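PDB 5UG1: acyltransferase from Streptococcus pneumoniae, which probably transfers acetyl groups to peptidoglycan as the catalytic domain of the O-acetyltransferase OatA. Local coordinates for residues Glu114-Glu117 against Thr123-Asp126. Sequence-based numbering, arbitrary orientation.
Sequences ELAE and TIAD. With NA (sodium ion), chain C.
Ala116, near the C-terminal end of helix 102-118, comes closest to the 123-126 segment at Thr123, their CA atoms 5.3 Å apart. The methyl of Ala116 points at the strand and meets both the strand backbone and the Ile124 side chain: CB lies 3.8 Å from Ile124 N and 4.1 Å from Thr123 C. On the Ile124 side chain it touches the branch point, CB to CB at 3.9 Å, and the end of the longer branch, Ile124 CD1 being 4.0 Å from Ala116 CB. With CG1 anti to the backbone N (chi1 -157°), a chi2 of 65° brings CD1 back to the methyl. Helix and strand are successive elements of the beta-alpha-beta unit 86-90, 102-118, 122-125, in which 122-125 is an edge strand of the parallel sheet. Thr123 CB points away from the 114-117 segment; its side chain packs on helix 150-171, and OG1 hydrogen-bonds to His86 NE2. A sodium ion bridges the helix end, the turn and the strand start: Ala116 O coordinates it at 2.3 Å, joined by the carbonyl oxygens of Thr119 and Ile122 and by two waters. Water 1 also donates a hydrogen bond to Glu117 O at 2.8 Å, tying a second helix-end carbonyl to the ion.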
ATOM      1  N   GLU A 114       4.026 -12.897  -2.526  1.00 22.79           N
ATOM      2  CA  GLU A 114       4.513 -13.790  -3.579  1.00 21.28           C
ATOM      3  C   GLU A 114       4.795 -13.016  -4.849  1.00 23.26           C
ATOM      4  O   GLU A 114       5.797 -13.266  -5.529  1.00 20.89           O
ATOM      5  CB  GLU A 114       3.506 -14.910  -3.853  1.00 23.35           C
ATOM      6  CG  GLU A 114       3.143 -15.694  -2.611  1.00 33.28           C
ATOM      7  CD  GLU A 114       2.443 -17.015  -2.893  1.00 43.47           C
ATOM      8  OE1 GLU A 114       1.551 -17.069  -3.766  1.00 46.48           O
ATOM      9  OE2 GLU A 114       2.795 -18.004  -2.227  1.00 49.75           O
ATOM     10  N   LEU A 115       3.920 -12.067  -5.174  1.00 24.33           N
ATOM     11  CA  LEU A 115       4.100 -11.259  -6.365  1.00 23.82           C
ATOM     12  C   LEU A 115       5.341 -10.385  -6.247  1.00 25.93           C
ATOM     13  O   LEU A 115       6.107 -10.262  -7.207  1.00 25.15           O
ATOM     14  CB  LEU A 115       2.846 -10.409  -6.610  1.00 22.20           C
ATOM     15  CG  LEU A 115       1.596 -11.158  -7.075  1.00 24.66           C
ATOM     16  CD1 LEU A 115       0.381 -10.220  -7.204  1.00 21.60           C
ATOM     17  CD2 LEU A 115       1.879 -11.856  -8.385  1.00 26.86           C
ATOM     18  N   ALA A 116       5.559  -9.780  -5.077  1.00 25.52           N
ATOM     19  CA  ALA A 116       6.731  -8.926  -4.891  1.00 23.38           C
ATOM     20  C   ALA A 116       8.023  -9.735  -4.946  1.00 29.02           C
ATOM     21  O   ALA A 116       9.005  -9.309  -5.559  1.00 29.92           O
ATOM     22  CB  ALA A 116       6.626  -8.172  -3.566  1.00 20.39           C
ATOM     23  N   GLU A 117       8.048 -10.896  -4.299  1.00 33.43           N
ATOM     24  CA  GLU A 117       9.208 -11.772  -4.410  1.00 32.87           C
ATOM     25  C   GLU A 117       9.486 -12.132  -5.861  1.00 28.58           C
ATOM     26  O   GLU A 117      10.646 -12.152  -6.298  1.00 25.46           O
ATOM     27  CB  GLU A 117       8.978 -13.037  -3.588  1.00 33.47           C
ATOM     28  CG  GLU A 117       9.103 -12.812  -2.115  1.00 43.68           C
ATOM     29  CD  GLU A 117      10.483 -12.332  -1.756  1.00 58.83           C
ATOM     30  OE1 GLU A 117      11.423 -13.161  -1.796  1.00 64.76           O
ATOM     31  OE2 GLU A 117      10.632 -11.122  -1.468  1.00 63.20           O
ATOM     32  N   THR A 123       8.236  -4.165  -5.185  1.00 22.01           N
ATOM     33  CA  THR A 123       8.808  -4.205  -3.847  1.00 20.12           C
ATOM     34  C   THR A 123       7.678  -4.246  -2.825  1.00 25.22           C
ATOM     35  O   THR A 123       6.670  -3.551  -2.982  1.00 19.68           O
ATOM     36  CB  THR A 123       9.701  -2.956  -3.593  1.00 21.57           C
ATOM     37  OG1 THR A 123      10.768  -2.900  -4.556  1.00 26.34           O
ATOM     38  CG2 THR A 123      10.264  -2.962  -2.174  1.00 22.70           C
ATOM     39  N   ILE A 124       7.855  -5.046  -1.754  1.00 28.04           N
ATOM     40  CA  ILE A 124       6.835  -5.171  -0.714  1.00 27.48           C
ATOM     41  C   ILE A 124       7.038  -4.081   0.332  1.00 24.45           C
ATOM     42  O   ILE A 124       8.171  -3.696   0.641  1.00 23.30           O
ATOM     43  CB  ILE A 124       6.862  -6.572  -0.070  1.00 25.25           C
ATOM     44  CG1 ILE A 124       5.498  -6.908   0.560  1.00 19.19           C
ATOM     45  CG2 ILE A 124       7.978  -6.676   0.979  1.00 25.90           C
ATOM     46  CD1 ILE A 124       4.376  -7.017  -0.461  1.00 20.39           C
ATOM     47  N   ALA A 125       5.926  -3.562   0.850  1.00 24.38           N
ATOM     48  CA  ALA A 125       5.882  -2.742   2.059  1.00 28.00           C
ATOM     49  C   ALA A 125       4.942  -3.469   3.018  1.00 28.27           C
ATOM     50  O   ALA A 125       3.717  -3.324   2.917  1.00 24.72           O
ATOM     51  CB  ALA A 125       5.408  -1.322   1.760  1.00 22.80           C
ATOM     52  N   ASP A 126       5.507  -4.254   3.945  1.00 28.20           N
ATOM     53  CA  ASP A 126       4.737  -5.277   4.664  1.00 24.62           C
ATOM     54  C   ASP A 126       4.119  -4.701   5.941  1.00 27.99           C
ATOM     55  O   ASP A 126       4.480  -5.038   7.076  1.00 23.19           O
ATOM     56  CB  ASP A 126       5.607  -6.487   4.964  1.00 22.05           C
ATOM     57  CG  ASP A 126       4.792  -7.760   5.108  1.00 23.34           C
ATOM     58  OD1 ASP A 126       3.563  -7.661   5.330  1.00 23.21           O
ATOM     59  OD2 ASP A 126       5.377  -8.862   4.986  1.00 25.39           O
TER
HETATM   60 NA    NA C 702      10.568  -7.875  -6.465  1.00 22.54          NA
HETATM   61  O   HOH W   1      11.805  -9.780  -7.209  1.00 16.28           O
HETATM   62  O   HOH W   2      11.285  -7.868  -4.206  1.00 22.45           O